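Local coordinates for Alpha/beta hydrolase fold protein (Nakamurella multipartita, PDB 4Y7D) that probably acts as a hydrolase of the alpha/beta hydrolase fold family, with no specific substrate assigned, at residues 37-42 / 111-116; 80-85 / 224-229. All coordinates share one frame; numbering follows the deposited sequence.

Contact 1 of 2, residues 37-42 / 111-116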
# COMPACT_ATOMS: atom_id res chain seq x y z
N LEU A 37 -3.22 -3.92 10.55
CA LEU A 37 -2.09 -3.06 10.27
C LEU A 37 -2.10 -2.77 8.77
O LEU A 37 -2.16 -3.68 7.97
CB LEU A 37 -0.79 -3.72 10.64
CG LEU A 37 0.51 -3.00 10.24
CD1 LEU A 37 0.72 -1.78 11.13
CD2 LEU A 37 1.66 -3.98 10.26
N VAL A 38 -2.13 -1.50 8.41
CA VAL A 38 -2.25 -1.04 7.00
C VAL A 38 -0.90 -0.40 6.62
O VAL A 38 -0.47 0.55 7.30
CB VAL A 38 -3.37 -0.02 6.88
CG1 VAL A 38 -3.54 0.45 5.45
CG2 VAL A 38 -4.66 -0.65 7.33
N VAL A 39 -0.29 -0.91 5.57
CA VAL A 39 1.10 -0.60 5.23
C VAL A 39 1.18 -0.00 3.81
O VAL A 39 0.95 -0.67 2.79
CB VAL A 39 1.95 -1.86 5.33
CG1 VAL A 39 3.42 -1.49 5.17
CG2 VAL A 39 1.69 -2.63 6.64
N HIS A 40 1.50 1.28 3.77
CA HIS A 40 1.55 2.05 2.53
C HIS A 40 2.74 1.69 1.62
O HIS A 40 3.78 1.14 2.03
CB HIS A 40 1.54 3.58 2.86
CG HIS A 40 2.78 4.07 3.49
ND1 HIS A 40 3.96 4.25 2.79
CD2 HIS A 40 3.04 4.47 4.77
CE1 HIS A 40 4.89 4.71 3.60
NE2 HIS A 40 4.37 4.85 4.80
N GLY A 41 2.60 2.13 0.37
CA GLY A 41 3.63 1.95 -0.63
C GLY A 41 4.68 3.03 -0.72
O GLY A 41 4.97 3.73 0.26
N SER A 42 5.28 3.15 -1.90
CA SER A 42 6.52 3.90 -2.07
C SER A 42 6.40 4.92 -3.20
O SER A 42 6.36 4.51 -4.37
CB SER A 42 7.65 2.97 -2.42
OG SER A 42 7.86 1.93 -1.50
N PRO A 111 7.35 -5.61 0.96
CA PRO A 111 8.45 -6.30 1.58
C PRO A 111 8.45 -6.41 3.09
O PRO A 111 8.70 -7.49 3.62
CB PRO A 111 9.69 -5.56 1.03
CG PRO A 111 9.25 -5.13 -0.33
CD PRO A 111 7.81 -4.74 -0.15
N SER A 112 8.17 -5.32 3.78
CA SER A 112 8.15 -5.30 5.23
C SER A 112 6.95 -6.13 5.75
O SER A 112 7.05 -6.78 6.79
CB SER A 112 8.07 -3.87 5.74
OG SER A 112 6.92 -3.14 5.30
N SER A 113 5.87 -6.13 5.01
CA SER A 113 4.66 -6.91 5.44
C SER A 113 4.94 -8.41 5.28
O SER A 113 4.60 -9.22 6.18
CB SER A 113 3.46 -6.49 4.64
OG SER A 113 3.15 -5.11 4.82
N TYR A 114 5.51 -8.81 4.12
CA TYR A 114 5.91 -10.18 3.93
C TYR A 114 6.91 -10.61 5.01
O TYR A 114 6.78 -11.74 5.55
CB TYR A 114 6.47 -10.45 2.57
CG TYR A 114 5.46 -10.44 1.45
CD1 TYR A 114 4.28 -11.22 1.51
CD2 TYR A 114 5.64 -9.65 0.33
CE1 TYR A 114 3.39 -11.26 0.47
CE2 TYR A 114 4.75 -9.67 -0.74
CZ TYR A 114 3.61 -10.46 -0.66
OH TYR A 114 2.72 -10.50 -1.70
N ARG A 115 7.88 -9.78 5.33
CA ARG A 115 8.81 -10.15 6.41
C ARG A 115 8.13 -10.35 7.78
O ARG A 115 8.54 -11.22 8.58
CB ARG A 115 9.97 -9.15 6.54
CG ARG A 115 10.98 -9.18 5.39
CD ARG A 115 11.52 -10.58 5.09
NE ARG A 115 12.33 -11.05 6.21
CZ ARG A 115 12.65 -12.31 6.44
NH1 ARG A 115 12.12 -13.31 5.71
NH2 ARG A 115 13.44 -12.58 7.47
N LEU A 116 7.14 -9.52 8.08
CA LEU A 116 6.40 -9.65 9.32
C LEU A 116 5.68 -11.00 9.33
O LEU A 116 5.76 -11.77 10.29
CB LEU A 116 5.39 -8.51 9.45
CG LEU A 116 4.57 -8.52 10.76
CD1 LEU A 116 5.46 -8.30 11.99
CD2 LEU A 116 3.48 -7.49 10.72

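Contact 2 of 2, residues 80-85 / 224-229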
# COMPACT_ATOMS: atom_id res chain seq x y z
N VAL A 80 15.45 0.58 8.75
CA VAL A 80 15.85 0.76 7.37
C VAL A 80 15.47 -0.39 6.44
O VAL A 80 14.84 -0.18 5.38
CB VAL A 80 17.39 1.02 7.36
CG1 VAL A 80 17.99 0.90 5.98
CG2 VAL A 80 17.68 2.37 8.02
N THR A 81 15.81 -1.62 6.80
CA THR A 81 15.57 -2.76 5.94
C THR A 81 14.12 -3.25 6.05
O THR A 81 13.47 -2.97 7.08
CB THR A 81 16.50 -3.97 6.22
OG1 THR A 81 16.18 -4.57 7.48
CG2 THR A 81 17.96 -3.56 6.19
N PRO A 82 13.63 -3.99 5.04
CA PRO A 82 12.30 -4.58 5.18
C PRO A 82 12.18 -5.40 6.48
O PRO A 82 11.11 -5.32 7.16
CB PRO A 82 12.13 -5.43 3.90
CG PRO A 82 12.95 -4.67 2.91
CD PRO A 82 14.11 -4.12 3.64
N ASP A 83 13.23 -6.17 6.80
CA ASP A 83 13.21 -6.97 8.02
C ASP A 83 13.16 -6.13 9.29
O ASP A 83 12.42 -6.48 10.24
CB ASP A 83 14.40 -7.91 8.09
CG ASP A 83 14.18 -9.03 9.07
OD1 ASP A 83 13.30 -9.91 8.84
OD2 ASP A 83 14.89 -9.01 10.08
N GLU A 84 13.90 -5.02 9.32
CA GLU A 84 13.82 -4.08 10.43
C GLU A 84 12.44 -3.38 10.54
O GLU A 84 11.97 -3.11 11.62
CB GLU A 84 14.91 -3.03 10.35
CG GLU A 84 16.27 -3.66 10.56
CD GLU A 84 17.46 -2.78 10.17
OE1 GLU A 84 17.31 -1.80 9.43
OE2 GLU A 84 18.54 -3.11 10.63
N GLN A 85 11.83 -3.06 9.40
CA GLN A 85 10.48 -2.51 9.43
C GLN A 85 9.48 -3.52 9.97
O GLN A 85 8.63 -3.14 10.77
CB GLN A 85 10.11 -1.93 8.05
CG GLN A 85 11.01 -0.76 7.73
CD GLN A 85 10.68 0.03 6.49
OE1 GLN A 85 9.67 -0.22 5.82
NE2 GLN A 85 11.52 1.06 6.20
N MSE A 224 13.79 2.54 -2.41
CA MSE A 224 14.35 2.22 -3.75
C MSE A 224 15.67 1.50 -3.58
O MSE A 224 16.00 0.55 -4.31
CB MSE A 224 14.49 3.48 -4.63
CG MSE A 224 13.11 4.07 -4.93
SE MSE A 224 11.75 2.98 -5.88
CE MSE A 224 10.64 2.31 -4.42
N ASP A 225 16.48 1.92 -2.62
CA ASP A 225 17.74 1.28 -2.39
C ASP A 225 17.56 -0.15 -1.83
O ASP A 225 18.21 -1.11 -2.30
CB ASP A 225 18.59 2.11 -1.44
CG ASP A 225 19.81 1.40 -1.03
OD1 ASP A 225 20.55 0.95 -1.91
OD2 ASP A 225 20.08 1.28 0.17
N GLN A 226 16.64 -0.31 -0.88
CA GLN A 226 16.46 -1.60 -0.26
C GLN A 226 15.82 -2.59 -1.20
O GLN A 226 16.18 -3.76 -1.20
CB GLN A 226 15.57 -1.46 0.99
CG GLN A 226 16.28 -0.79 2.18
CD GLN A 226 17.46 -1.60 2.62
OE1 GLN A 226 17.36 -2.80 2.75
NE2 GLN A 226 18.58 -0.98 2.79
N PHE A 227 14.84 -2.16 -1.99
CA PHE A 227 14.15 -3.12 -2.86
C PHE A 227 15.09 -3.66 -3.93
O PHE A 227 14.94 -4.81 -4.35
CB PHE A 227 12.91 -2.52 -3.54
CG PHE A 227 11.84 -2.03 -2.60
CD1 PHE A 227 11.90 -2.27 -1.25
CD2 PHE A 227 10.78 -1.33 -3.09
CE1 PHE A 227 10.90 -1.81 -0.39
CE2 PHE A 227 9.80 -0.84 -2.25
CZ PHE A 227 9.88 -1.08 -0.90
N ALA A 228 16.06 -2.86 -4.37
CA ALA A 228 17.07 -3.29 -5.31
C ALA A 228 18.08 -4.29 -4.72
O ALA A 228 18.89 -4.88 -5.46
CB ALA A 228 17.83 -2.07 -5.88
N ARG A 229 18.07 -4.43 -3.40
CA ARG A 229 18.99 -5.31 -2.70
C ARG A 229 18.35 -6.56 -2.09
O ARG A 229 19.05 -7.39 -1.50
CB ARG A 229 19.66 -4.56 -1.53
CG ARG A 229 20.69 -3.52 -1.91
CD ARG A 229 21.15 -2.88 -0.60
NE ARG A 229 21.57 -1.50 -0.78
CZ ARG A 229 22.77 -1.11 -1.24
NH1 ARG A 229 23.70 -2.01 -1.58
NH2 ARG A 229 23.06 0.19 -1.36

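Contact 1 of 2, residues 37-42 / 111-116
Val-39 packs against Ser-113, and Leu-37 against Leu-116, in a buried helix-on-sheet contact between strand 35-39 and helix 110-119. The short segments run roughly antiparallel, at 144°, with their axes 9.8 Å apart, and no hydrogen bond links them. Val-39 straddles the serine hydroxyl: its CG2 lies 3.4 Å from Ser-113 OG, and its CB and CG1 are almost as near. Val-39 CG1 sits anti to the backbone N (chi1 -172°), which turns both methyls toward the helix, and it also comes within 3.9 Å of Ser-112 OG. Neither hydroxyl is left without a polar partner in this apolar setting. Ser-113 OG reaches back to hydrogen-bond Gly-109 O, just before the helix, while Ser-112 OG hydrogen-bonds Tyr-89 OH on helix 82-95.

This is the interface between the central sheet and one helical layer of the alpha/beta hydrolase fold. Helix 110-119 packs over the parallel neighbours 35-39 and 101-106, and follows the second through the turn that in this family usually forms the nucleophile elbow. Two residues back along the strand, Leu-37 CD2 meets Leu-116 CD2 at 4.0 Å, the two side chains crossing obliquely. Both leucines have CG anti to the backbone N, which carries their branches into the space between sheet and helix. Leu-116 also rests on Val-103, and Tyr-89 touches both Leu-37 and Val-39.

Contact 2 of 2, residues 80-85 / 224-229
The backbones come nearest where the turn ahead of helix 82-95 passes helix 217-227, with Thr-81 CA 6.4 Å from Gln-226 CA. Gln-226 makes all the close approaches from its side. Its chain bends at chi2 (-62°), laying the amide across Val-80, Thr-81 and Pro-82. Gln-226 OE1 lies 3.6 Å from Thr-81 CG2 and equally near Pro-82 CD, its NE2 is 3.7 Å from Val-80 CG1, and its CG rests against Val-80 O, which takes a hydrogen bond from Asn-222 ND2. All of this is van der Waals packing, without a hydrogen bond between the segments. Replacing Gln-226 by an alanine removes the amide and is likely to open a gap beside Pro-82 and leave Val-80 CG1 and Thr-81 CG2 without their neighbour.

The turn it packs on is fixed from within. Glu-84 N gives a hydrogen bond to Thr-81 OG1 at 3.0 Å, and Thr-81 N returns one to Glu-84 OE1, nearly straight at 171° but arriving from above the carboxylate plane. This reciprocal pair is a capping box, with Thr-81 as N-cap, and here the capped start of core helix 82-95 meets the last helix of what is probably the cap of this alpha/beta hydrolase fold, inserted between strands 124-130 and 242-247.

From the N terminus, the chain passes first through 37-42 at the end of strand 35-39, then 80-85 at the start of helix 82-95, then 111-116 and finally 224-229. Contact 1 closes a loop of 68 residues and contact 2 one of 138; the two cross, because 80-85 falls inside the first loop and 111-116 inside the second. Contact 1 joins the central sheet to helix 110-119, whereas contact 2 joins the core, through helix 82-95, to helix 217-227 of the probable cap. Their centres are 11 Å apart and they touch directly: Arg-115 forms a salt bridge with Asp-83, Ser-112 packs on Gln-85, and Ser-42 meets Phe-227 and the selenomethionine Met-224.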